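Local coordinates for quinonprotein alcohol dehydrogenase-like protein (Bacteroides thetaiotaomicron VPI-5482, PDB 4R5O), which is of unknown function but binds calcium and joins an immunoglobulin-like β-sandwich domain to a seven-bladed β-propeller, at residues 102-107 with 385-390; 112-117 with 121-126; 400-405 with 409-414. One frame throughout, in Å; residues are numbered along the deposited sequence.

Contact 1: residues 102-107 with 385-390; sequences KGFFYV and ELYVTY
Phe104 sets CD2 and CE2 over one face of the Tyr387 ring. From its strand the CB points toward 385-390, yet CB and CG stop short of the tyrosine; the first contact is made at the ortho carbon. CG is set between the backbone N and the carbonyl carbon (chi1 57°), which places CD2 and CE2 on the side of Tyr387. Phe104 CD2 lies 3.7 Å from Tyr387 CE1, near the carbons at the phenol end, and also approaches Tyr387 OH. One atom further out, Phe104 CE2 is 3.7 Å from the same Tyr387 CE1 and extends along the ring toward CD1. The two rings have centroids 4.6 Å apart and planes inclined at 45°, an oblique pairing, and the side chains run past each other in opposite directions. This is a junction between neighbouring blades of the β-propeller: each strand belongs to its own antiparallel sheet, and the CA atoms of Phe104 and Tyr387 are 9.9 Å apart, so at this point the two segments meet through these two side chains. The distal part of the Phe104 ring continues into Val402 and Val413 of the second sheet, with the Tyr115 ring packed against it from its own. On Tyr387 the opposite face is occupied by a backbone carbonyl, Glu385 O, which stands 4.3 Å above the plane over the ring centre. The phenol oxygen, though near Phe104 CD2, has its polar partner elsewhere, in a hydrogen bond with Asn380 ND2, which anchors the far end of the tyrosine.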
loop_
_atom_site.group_PDB
_atom_site.type_symbol
_atom_site.label_atom_id
_atom_site.label_comp_id
_atom_site.label_asym_id
_atom_site.label_seq_id
_atom_site.Cartn_x
_atom_site.Cartn_y
_atom_site.Cartn_z
ATOM N N LYS A 102 -5.343 10.644 -9.280
ATOM C CA LYS A 102 -5.801 10.259 -10.621
ATOM C C LYS A 102 -5.636 8.748 -10.889
ATOM O O LYS A 102 -5.258 8.347 -11.991
ATOM C CB LYS A 102 -5.015 11.071 -11.678
ATOM C CG LYS A 102 -5.239 12.586 -11.570
ATOM C CD LYS A 102 -6.715 12.981 -11.713
ATOM C CE LYS A 102 -6.948 14.444 -11.441
ATOM N NZ LYS A 102 -8.387 14.800 -11.560
ATOM N N GLY A 103 -6.025 7.931 -9.914
ATOM C CA GLY A 103 -5.956 6.471 -9.998
ATOM C C GLY A 103 -5.824 5.808 -8.641
ATOM O O GLY A 103 -6.433 6.263 -7.666
ATOM N N PHE A 104 -5.034 4.717 -8.563
ATOM C CA PHE A 104 -4.839 4.003 -7.279
ATOM C C PHE A 104 -3.462 3.357 -7.178
ATOM O O PHE A 104 -2.879 2.995 -8.208
ATOM C CB PHE A 104 -5.909 2.902 -7.081
ATOM C CG PHE A 104 -5.951 1.879 -8.196
ATOM C CD1 PHE A 104 -5.094 0.784 -8.192
ATOM C CD2 PHE A 104 -6.862 1.999 -9.240
ATOM C CE1 PHE A 104 -5.127 -0.153 -9.229
ATOM C CE2 PHE A 104 -6.892 1.068 -10.275
ATOM C CZ PHE A 104 -6.039 -0.013 -10.254
ATOM N N PHE A 105 -2.973 3.164 -5.934
ATOM C CA PHE A 105 -1.731 2.418 -5.684
ATOM C C PHE A 105 -2.068 0.947 -5.634
ATOM O O PHE A 105 -3.217 0.595 -5.386
ATOM C CB PHE A 105 -0.995 2.863 -4.397
ATOM C CG PHE A 105 -0.617 4.331 -4.251
ATOM C CD1 PHE A 105 0.509 4.848 -4.893
ATOM C CD2 PHE A 105 -1.349 5.174 -3.419
ATOM C CE1 PHE A 105 0.866 6.186 -4.734
ATOM C CE2 PHE A 105 -0.984 6.510 -3.247
ATOM C CZ PHE A 105 0.115 7.005 -3.903
ATOM N N TYR A 106 -1.133 0.088 -5.947
ATOM C CA TYR A 106 -1.366 -1.343 -5.827
ATOM C C TYR A 106 -0.056 -1.941 -5.375
ATOM O O TYR A 106 1.009 -1.589 -5.890
ATOM C CB TYR A 106 -1.945 -2.010 -7.108
ATOM C CG TYR A 106 -1.078 -1.984 -8.353
ATOM C CD1 TYR A 106 -1.137 -0.917 -9.244
ATOM C CD2 TYR A 106 -0.281 -3.076 -8.696
ATOM C CE1 TYR A 106 -0.361 -0.898 -10.403
ATOM C CE2 TYR A 106 0.500 -3.068 -9.848
ATOM C CZ TYR A 106 0.450 -1.978 -10.703
ATOM O OH TYR A 106 1.216 -1.946 -11.833
ATOM N N VAL A 107 -0.132 -2.749 -4.323
ATOM C CA VAL A 107 1.013 -3.405 -3.712
ATOM C C VAL A 107 1.208 -4.732 -4.449
ATOM O O VAL A 107 0.356 -5.608 -4.382
ATOM C CB VAL A 107 0.809 -3.561 -2.176
ATOM C CG1 VAL A 107 2.010 -4.250 -1.516
ATOM C CG2 VAL A 107 0.539 -2.208 -1.533
ATOM N N GLU A 385 -16.585 2.418 -8.605
ATOM C CA GLU A 385 -15.795 1.413 -9.313
ATOM C C GLU A 385 -15.262 0.344 -8.351
ATOM O O GLU A 385 -14.713 0.678 -7.303
ATOM C CB GLU A 385 -14.616 2.071 -10.060
ATOM C CG GLU A 385 -14.967 2.947 -11.256
ATOM C CD GLU A 385 -13.803 3.778 -11.763
ATOM O OE1 GLU A 385 -13.177 4.512 -10.962
ATOM O OE2 GLU A 385 -13.532 3.715 -12.979
ATOM N N LEU A 386 -15.421 -0.938 -8.727
ATOM C CA LEU A 386 -14.963 -2.111 -7.972
ATOM C C LEU A 386 -13.677 -2.647 -8.594
ATOM O O LEU A 386 -13.630 -2.875 -9.800
ATOM C CB LEU A 386 -16.067 -3.192 -7.957
ATOM C CG LEU A 386 -15.833 -4.485 -7.151
ATOM C CD1 LEU A 386 -15.990 -4.250 -5.647
ATOM C CD2 LEU A 386 -16.826 -5.521 -7.549
ATOM N N TYR A 387 -12.646 -2.827 -7.777
ATOM C CA TYR A 387 -11.363 -3.355 -8.195
ATOM C C TYR A 387 -11.235 -4.774 -7.712
ATOM O O TYR A 387 -11.132 -5.019 -6.513
ATOM C CB TYR A 387 -10.198 -2.502 -7.679
ATOM C CG TYR A 387 -10.348 -1.012 -7.850
ATOM C CD1 TYR A 387 -10.340 -0.436 -9.107
ATOM C CD2 TYR A 387 -10.354 -0.166 -6.757
ATOM C CE1 TYR A 387 -10.455 0.941 -9.276
ATOM C CE2 TYR A 387 -10.453 1.213 -6.911
ATOM C CZ TYR A 387 -10.484 1.766 -8.176
ATOM O OH TYR A 387 -10.542 3.123 -8.371
ATOM N N VAL A 388 -11.216 -5.703 -8.647
ATOM C CA VAL A 388 -11.122 -7.132 -8.426
ATOM C C VAL A 388 -9.773 -7.653 -8.912
ATOM O O VAL A 388 -9.372 -7.354 -10.036
ATOM C CB VAL A 388 -12.280 -7.830 -9.159
ATOM C CG1 VAL A 388 -12.305 -9.303 -8.839
ATOM C CG2 VAL A 388 -13.621 -7.198 -8.804
ATOM N N THR A 389 -9.079 -8.449 -8.068
ATOM C CA THR A 389 -7.796 -9.091 -8.383
ATOM C C THR A 389 -8.055 -10.551 -8.753
ATOM O O THR A 389 -8.548 -11.321 -7.937
ATOM C CB THR A 389 -6.817 -8.958 -7.223
ATOM O OG1 THR A 389 -6.654 -7.576 -6.897
ATOM C CG2 THR A 389 -5.483 -9.599 -7.497
ATOM N N TYR A 390 -7.734 -10.908 -10.010
ATOM C CA TYR A 390 -7.876 -12.252 -10.560
ATOM C C TYR A 390 -6.527 -12.918 -10.790
ATOM O O TYR A 390 -5.548 -12.215 -11.075
ATOM C CB TYR A 390 -8.631 -12.214 -11.901
ATOM C CG TYR A 390 -10.059 -11.750 -11.843
ATOM C CD1 TYR A 390 -11.076 -12.617 -11.474
ATOM C CD2 TYR A 390 -10.413 -10.484 -12.275
ATOM C CE1 TYR A 390 -12.410 -12.214 -11.472
ATOM C CE2 TYR A 390 -11.741 -10.067 -12.278
ATOM C CZ TYR A 390 -12.741 -10.936 -11.877
ATOM O OH TYR A 390 -14.060 -10.542 -11.872
#

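Contact 2: residues 112-117 with 121-126; sequences FNFYDT and TAYQDC
A β-hairpin at the outer edge of a propeller blade pairs 112-117 with 121-126, Phe114 facing Tyr123 and Tyr115 facing Ala122. The short strand segments run antiparallel at 164°. Phe114 and Tyr123 form the hydrogen-bonded pair: Phe114 N donates to Tyr123 O at 2.8 Å, and Tyr123 N returns a bond to Phe114 O. Their side chains lie side by side and point the same way; Tyr123 CD2 comes up at the edge of the Phe114 ring, 4.0 Å from Phe114 CD2. On the other face of the sheet Tyr115 CD1 touches Ala122 CB, while the phenol end reaches beyond the hairpin to a hydrogen bond with His411 ND1 of the adjoining blade. Toward the turn, Asp116 N bonds to Thr121 O at 2.8 Å; the return bond from Thr121 N to Asp116 O is weak. At the other end the second strand leaves the sheet for a short helix, with Asp125 as its N-cap, and a side chain takes over the pairing. Asn113 has CG beside its backbone N (chi1 -46°), and from there OD1 accepts Asp125 N at 2.9 Å, the donor tilted out of the amide's carbonyl plane. Its ND2 donates to Tyr106 O and Ala108 O on the next strand, so both ends of this buried amide are engaged and its rotation is fixed. Cys126 N bonds to Phe112 O at 2.8 Å, and Cys126 SG rests 3.9 Å from Phe114 CB.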
loop_
_atom_site.group_PDB
_atom_site.type_symbol
_atom_site.label_atom_id
_atom_site.label_comp_id
_atom_site.label_asym_id
_atom_site.label_seq_id
_atom_site.Cartn_x
_atom_site.Cartn_y
_atom_site.Cartn_z
ATOM N N PHE A 112 5.165 -0.305 -3.723
ATOM C CA PHE A 112 4.017 0.504 -4.138
ATOM C C PHE A 112 4.120 0.846 -5.612
ATOM O O PHE A 112 5.093 1.468 -6.028
ATOM C CB PHE A 112 3.870 1.788 -3.319
ATOM C CG PHE A 112 3.535 1.612 -1.858
ATOM C CD1 PHE A 112 2.217 1.544 -1.434
ATOM C CD2 PHE A 112 4.535 1.607 -0.895
ATOM C CE1 PHE A 112 1.909 1.440 -0.066
ATOM C CE2 PHE A 112 4.225 1.481 0.463
ATOM C CZ PHE A 112 2.916 1.398 0.869
ATOM N N ASN A 113 3.106 0.437 -6.391
ATOM C CA ASN A 113 2.957 0.689 -7.829
ATOM C C ASN A 113 1.724 1.570 -8.069
ATOM O O ASN A 113 0.744 1.436 -7.325
ATOM C CB ASN A 113 2.838 -0.627 -8.580
ATOM C CG ASN A 113 3.842 -1.669 -8.173
ATOM O OD1 ASN A 113 4.977 -1.689 -8.636
ATOM N ND2 ASN A 113 3.439 -2.571 -7.294
ATOM N N PHE A 114 1.755 2.481 -9.056
ATOM C CA PHE A 114 0.591 3.342 -9.266
ATOM C C PHE A 114 -0.018 3.152 -10.645
ATOM O O PHE A 114 0.703 3.172 -11.638
ATOM C CB PHE A 114 0.936 4.825 -9.074
ATOM C CG PHE A 114 -0.247 5.763 -9.223
ATOM C CD1 PHE A 114 -1.173 5.914 -8.194
ATOM C CD2 PHE A 114 -0.394 6.548 -10.364
ATOM C CE1 PHE A 114 -2.230 6.822 -8.313
ATOM C CE2 PHE A 114 -1.479 7.428 -10.499
ATOM C CZ PHE A 114 -2.399 7.546 -9.481
ATOM N N TYR A 115 -1.350 3.014 -10.701
ATOM C CA TYR A 115 -2.085 2.918 -11.950
ATOM C C TYR A 115 -2.987 4.148 -12.110
ATOM O O TYR A 115 -3.877 4.390 -11.293
ATOM C CB TYR A 115 -2.903 1.614 -12.036
ATOM C CG TYR A 115 -3.717 1.500 -13.310
ATOM C CD1 TYR A 115 -3.112 1.175 -14.524
ATOM C CD2 TYR A 115 -5.089 1.720 -13.306
ATOM C CE1 TYR A 115 -3.858 1.065 -15.698
ATOM C CE2 TYR A 115 -5.849 1.589 -14.471
ATOM C CZ TYR A 115 -5.230 1.258 -15.660
ATOM O OH TYR A 115 -5.993 1.113 -16.790
ATOM N N ASP A 116 -2.761 4.904 -13.194
ATOM C CA ASP A 116 -3.522 6.099 -13.542
ATOM C C ASP A 116 -4.781 5.687 -14.336
ATOM O O ASP A 116 -4.667 5.190 -15.459
ATOM C CB ASP A 116 -2.618 7.048 -14.339
ATOM C CG ASP A 116 -3.113 8.474 -14.470
ATOM O OD1 ASP A 116 -4.304 8.664 -14.785
ATOM O OD2 ASP A 116 -2.278 9.406 -14.342
ATOM N N THR A 117 -5.986 5.885 -13.750
ATOM C CA THR A 117 -7.254 5.532 -14.405
ATOM C C THR A 117 -7.590 6.513 -15.563
ATOM O O THR A 117 -8.488 6.214 -16.357
ATOM C CB THR A 117 -8.418 5.483 -13.403
ATOM O OG1 THR A 117 -8.473 6.718 -12.695
ATOM C CG2 THR A 117 -8.310 4.323 -12.425
ATOM N N THR A 121 -2.282 3.984 -17.514
ATOM C CA THR A 121 -0.853 3.703 -17.436
ATOM C C THR A 121 -0.474 3.293 -16.026
ATOM O O THR A 121 -0.908 3.924 -15.055
ATOM C CB THR A 121 -0.044 4.949 -17.888
ATOM O OG1 THR A 121 -0.393 5.251 -19.242
ATOM C CG2 THR A 121 1.459 4.749 -17.796
ATOM N N ALA A 122 0.374 2.246 -15.943
ATOM C CA ALA A 122 0.934 1.703 -14.723
ATOM C C ALA A 122 2.355 2.166 -14.524
ATOM O O ALA A 122 3.131 2.167 -15.474
ATOM C CB ALA A 122 0.889 0.193 -14.765
ATOM N N TYR A 123 2.702 2.562 -13.304
ATOM C CA TYR A 123 4.053 2.976 -12.927
ATOM C C TYR A 123 4.535 2.008 -11.867
ATOM O O TYR A 123 3.942 1.932 -10.792
ATOM C CB TYR A 123 4.091 4.442 -12.456
ATOM C CG TYR A 123 3.517 5.425 -13.449
ATOM C CD1 TYR A 123 4.298 5.946 -14.475
ATOM C CD2 TYR A 123 2.195 5.847 -13.354
ATOM C CE1 TYR A 123 3.771 6.843 -15.396
ATOM C CE2 TYR A 123 1.653 6.734 -14.280
ATOM C CZ TYR A 123 2.446 7.234 -15.297
ATOM O OH TYR A 123 1.920 8.110 -16.214
ATOM N N GLN A 124 5.521 1.186 -12.207
ATOM C CA GLN A 124 6.009 0.169 -11.292
ATOM C C GLN A 124 7.058 0.721 -10.350
ATOM O O GLN A 124 7.944 1.456 -10.775
ATOM C CB GLN A 124 6.589 -1.029 -12.058
ATOM C CG GLN A 124 5.535 -1.849 -12.807
ATOM C CD GLN A 124 6.121 -3.079 -13.453
ATOM O OE1 GLN A 124 7.343 -3.272 -13.534
ATOM N NE2 GLN A 124 5.254 -3.954 -13.930
ATOM N N ASP A 125 6.946 0.351 -9.062
ATOM C CA ASP A 125 7.870 0.647 -7.970
ATOM C C ASP A 125 8.083 2.168 -7.831
ATOM O O ASP A 125 9.194 2.672 -7.894
ATOM C CB ASP A 125 9.211 -0.087 -8.204
ATOM C CG ASP A 125 10.166 -0.121 -7.032
ATOM O OD1 ASP A 125 9.735 0.209 -5.904
ATOM O OD2 ASP A 125 11.334 -0.535 -7.230
ATOM N N CYS A 126 6.999 2.870 -7.568
ATOM C CA CYS A 126 6.982 4.296 -7.314
ATOM C C CYS A 126 7.616 4.588 -5.952
ATOM O O CYS A 126 8.005 5.722 -5.663
ATOM C CB CYS A 126 5.546 4.810 -7.381
ATOM S SG CYS A 126 4.805 4.722 -9.035
#

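Contact 3: residues 400-405 with 409-414; sequences IVVYSK and VLHTVD. With CA (calcium ion), chain M.
Val402 lies beside His411, both side chains pointing the same way from one face of the sheet. Val402 CG1, anti to the backbone N (chi1 177°), meets the imidazole at its edge, 3.7 Å from His411 CD2, while CG2 packs on His411 CB. On the same face Ile400 sets its CB 4.0 Å from Val413 CB, and the two backbones exchange a pair of N-H···O bonds. These strands are the outer hairpin of a four-stranded propeller blade, and a classic β bulge interrupts it: Leu410 and His411 both stand opposite Val402. Val402 O accepts Leu410 N at 2.7 Å and, weakly, His411 N. Beyond the bulge the register has moved by one, bringing Val409 against Tyr403. On the face of Val401 and Tyr403, Val409 CG1 touches Val401 CG1, and Val409 CG2 lies 3.6 Å from Tyr403 CE1. Leu410 CD1 packs 3.8 Å from Ser404 CB, and the leucine also packs on Glu385; an alanine here would probably leave Ser404 CB without its apolar neighbour and open a gap beside the bulge. Further along the strand, Thr412 O binds the calcium ion at 2.3 Å, and two waters also ligate the metal.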
loop_
_atom_site.group_PDB
_atom_site.type_symbol
_atom_site.label_atom_id
_atom_site.label_comp_id
_atom_site.label_asym_id
_atom_site.label_seq_id
_atom_site.Cartn_x
_atom_site.Cartn_y
_atom_site.Cartn_z
ATOM N N ILE A 400 -5.701 -6.836 -12.403
ATOM C CA ILE A 400 -6.629 -6.031 -11.622
ATOM C C ILE A 400 -7.689 -5.557 -12.609
ATOM O O ILE A 400 -7.372 -4.842 -13.558
ATOM C CB ILE A 400 -5.979 -4.873 -10.809
ATOM C CG1 ILE A 400 -4.934 -5.399 -9.819
ATOM C CG2 ILE A 400 -7.062 -4.063 -10.100
ATOM C CD1 ILE A 400 -4.098 -4.310 -9.177
ATOM N N VAL A 401 -8.927 -6.009 -12.431
ATOM C CA VAL A 401 -10.029 -5.600 -13.297
ATOM C C VAL A 401 -10.850 -4.582 -12.521
ATOM O O VAL A 401 -11.221 -4.825 -11.373
ATOM C CB VAL A 401 -10.879 -6.786 -13.819
ATOM C CG1 VAL A 401 -12.006 -6.294 -14.717
ATOM C CG2 VAL A 401 -10.007 -7.791 -14.572
ATOM N N VAL A 402 -11.055 -3.416 -13.133
ATOM C CA VAL A 402 -11.814 -2.291 -12.597
ATOM C C VAL A 402 -13.167 -2.292 -13.286
ATOM O O VAL A 402 -13.233 -2.057 -14.502
ATOM C CB VAL A 402 -11.069 -0.927 -12.758
ATOM C CG1 VAL A 402 -11.928 0.235 -12.264
ATOM C CG2 VAL A 402 -9.700 -0.934 -12.092
ATOM N N TYR A 403 -14.231 -2.599 -12.521
ATOM C CA TYR A 403 -15.611 -2.626 -12.995
ATOM C C TYR A 403 -16.343 -1.349 -12.643
ATOM O O TYR A 403 -16.078 -0.758 -11.610
ATOM C CB TYR A 403 -16.380 -3.820 -12.388
ATOM C CG TYR A 403 -15.889 -5.193 -12.802
ATOM C CD1 TYR A 403 -16.325 -5.782 -13.986
ATOM C CD2 TYR A 403 -15.061 -5.945 -11.966
ATOM C CE1 TYR A 403 -15.907 -7.058 -14.359
ATOM C CE2 TYR A 403 -14.633 -7.224 -12.330
ATOM C CZ TYR A 403 -15.054 -7.772 -13.532
ATOM O OH TYR A 403 -14.665 -9.038 -13.901
ATOM N N SER A 404 -17.313 -0.961 -13.448
ATOM C CA SER A 404 -18.168 0.180 -13.138
ATOM C C SER A 404 -19.259 -0.262 -12.145
ATOM O O SER A 404 -19.405 -1.469 -11.924
ATOM C CB SER A 404 -18.776 0.743 -14.425
ATOM O OG SER A 404 -19.605 -0.212 -15.070
ATOM N N LYS A 405 -20.043 0.692 -11.580
ATOM C CA LYS A 405 -21.185 0.394 -10.695
ATOM C C LYS A 405 -22.112 -0.672 -11.302
ATOM O O LYS A 405 -22.731 -1.451 -10.578
ATOM C CB LYS A 405 -22.032 1.658 -10.418
ATOM C CG LYS A 405 -21.338 2.903 -9.880
ATOM C CD LYS A 405 -22.340 4.049 -9.569
ATOM C CE LYS A 405 -23.112 4.617 -10.749
ATOM N NZ LYS A 405 -24.151 5.599 -10.334
ATOM N N VAL A 409 -16.366 -3.687 -17.567
ATOM C CA VAL A 409 -14.901 -3.614 -17.439
ATOM C C VAL A 409 -14.448 -2.261 -17.947
ATOM O O VAL A 409 -14.791 -1.882 -19.064
ATOM C CB VAL A 409 -14.166 -4.779 -18.169
ATOM C CG1 VAL A 409 -12.645 -4.634 -18.075
ATOM C CG2 VAL A 409 -14.619 -6.139 -17.635
ATOM N N LEU A 410 -13.700 -1.531 -17.122
ATOM C CA LEU A 410 -13.188 -0.202 -17.463
ATOM C C LEU A 410 -11.676 -0.202 -17.613
ATOM O O LEU A 410 -11.141 0.590 -18.389
ATOM C CB LEU A 410 -13.589 0.832 -16.385
ATOM C CG LEU A 410 -15.083 1.117 -16.190
ATOM C CD1 LEU A 410 -15.273 2.149 -15.110
ATOM C CD2 LEU A 410 -15.746 1.590 -17.478
ATOM N N HIS A 411 -10.982 -1.040 -16.830
ATOM C CA HIS A 411 -9.522 -1.139 -16.836
ATOM C C HIS A 411 -9.056 -2.549 -16.555
ATOM O O HIS A 411 -9.712 -3.290 -15.832
ATOM C CB HIS A 411 -8.898 -0.205 -15.786
ATOM C CG HIS A 411 -9.339 1.219 -15.861
ATOM N ND1 HIS A 411 -8.725 2.111 -16.679
ATOM C CD2 HIS A 411 -10.324 1.855 -15.196
ATOM C CE1 HIS A 411 -9.360 3.259 -16.509
ATOM N NE2 HIS A 411 -10.316 3.153 -15.615
ATOM N N THR A 412 -7.901 -2.905 -17.101
ATOM C CA THR A 412 -7.235 -4.169 -16.866
ATOM C C THR A 412 -5.778 -3.817 -16.633
ATOM O O THR A 412 -5.143 -3.214 -17.506
ATOM C CB THR A 412 -7.481 -5.175 -18.002
ATOM O OG1 THR A 412 -8.882 -5.383 -18.159
ATOM C CG2 THR A 412 -6.803 -6.521 -17.748
ATOM N N VAL A 413 -5.276 -4.108 -15.439
ATOM C CA VAL A 413 -3.886 -3.874 -15.062
ATOM C C VAL A 413 -3.196 -5.230 -15.053
ATOM O O VAL A 413 -3.558 -6.088 -14.252
ATOM C CB VAL A 413 -3.769 -3.132 -13.707
ATOM C CG1 VAL A 413 -2.324 -2.727 -13.419
ATOM C CG2 VAL A 413 -4.688 -1.919 -13.661
ATOM N N ASP A 414 -2.262 -5.461 -15.974
ATOM C CA ASP A 414 -1.552 -6.735 -16.023
ATOM C C ASP A 414 -0.502 -6.718 -14.932
ATOM O O ASP A 414 0.224 -5.741 -14.791
ATOM C CB ASP A 414 -0.952 -7.001 -17.418
ATOM C CG ASP A 414 -0.290 -8.366 -17.614
ATOM O OD1 ASP A 414 -0.562 -9.291 -16.800
ATOM O OD2 ASP A 414 0.465 -8.523 -18.606
HETATM CA CA CA M . -3.644 -2.587 -19.117
HETATM O O HOH W 1 -1.765 -1.718 -17.451
HETATM O O HOH W 2 -3.394 -5.106 -19.573
#

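Following the immunoglobulin-like domain, the chain enters the propeller at 102-107, turns back through 112-117 and closes contact 2 across a short turn. It then travels through the intervening blades before 385-390 returns to 102-107 in contact 1, a loop of 277 residues that contains contact 2. Contact 3 follows in series, a second local hairpin in the sheet of 385-390. The two hairpins lie one in each of the two adjoining blades that contact 1 joins, and Tyr115 and His411 link them directly. Last, strand 422-424 pairs with 103-108, so the C terminus completes the sheet that begins with 103-108 and closes the propeller ring.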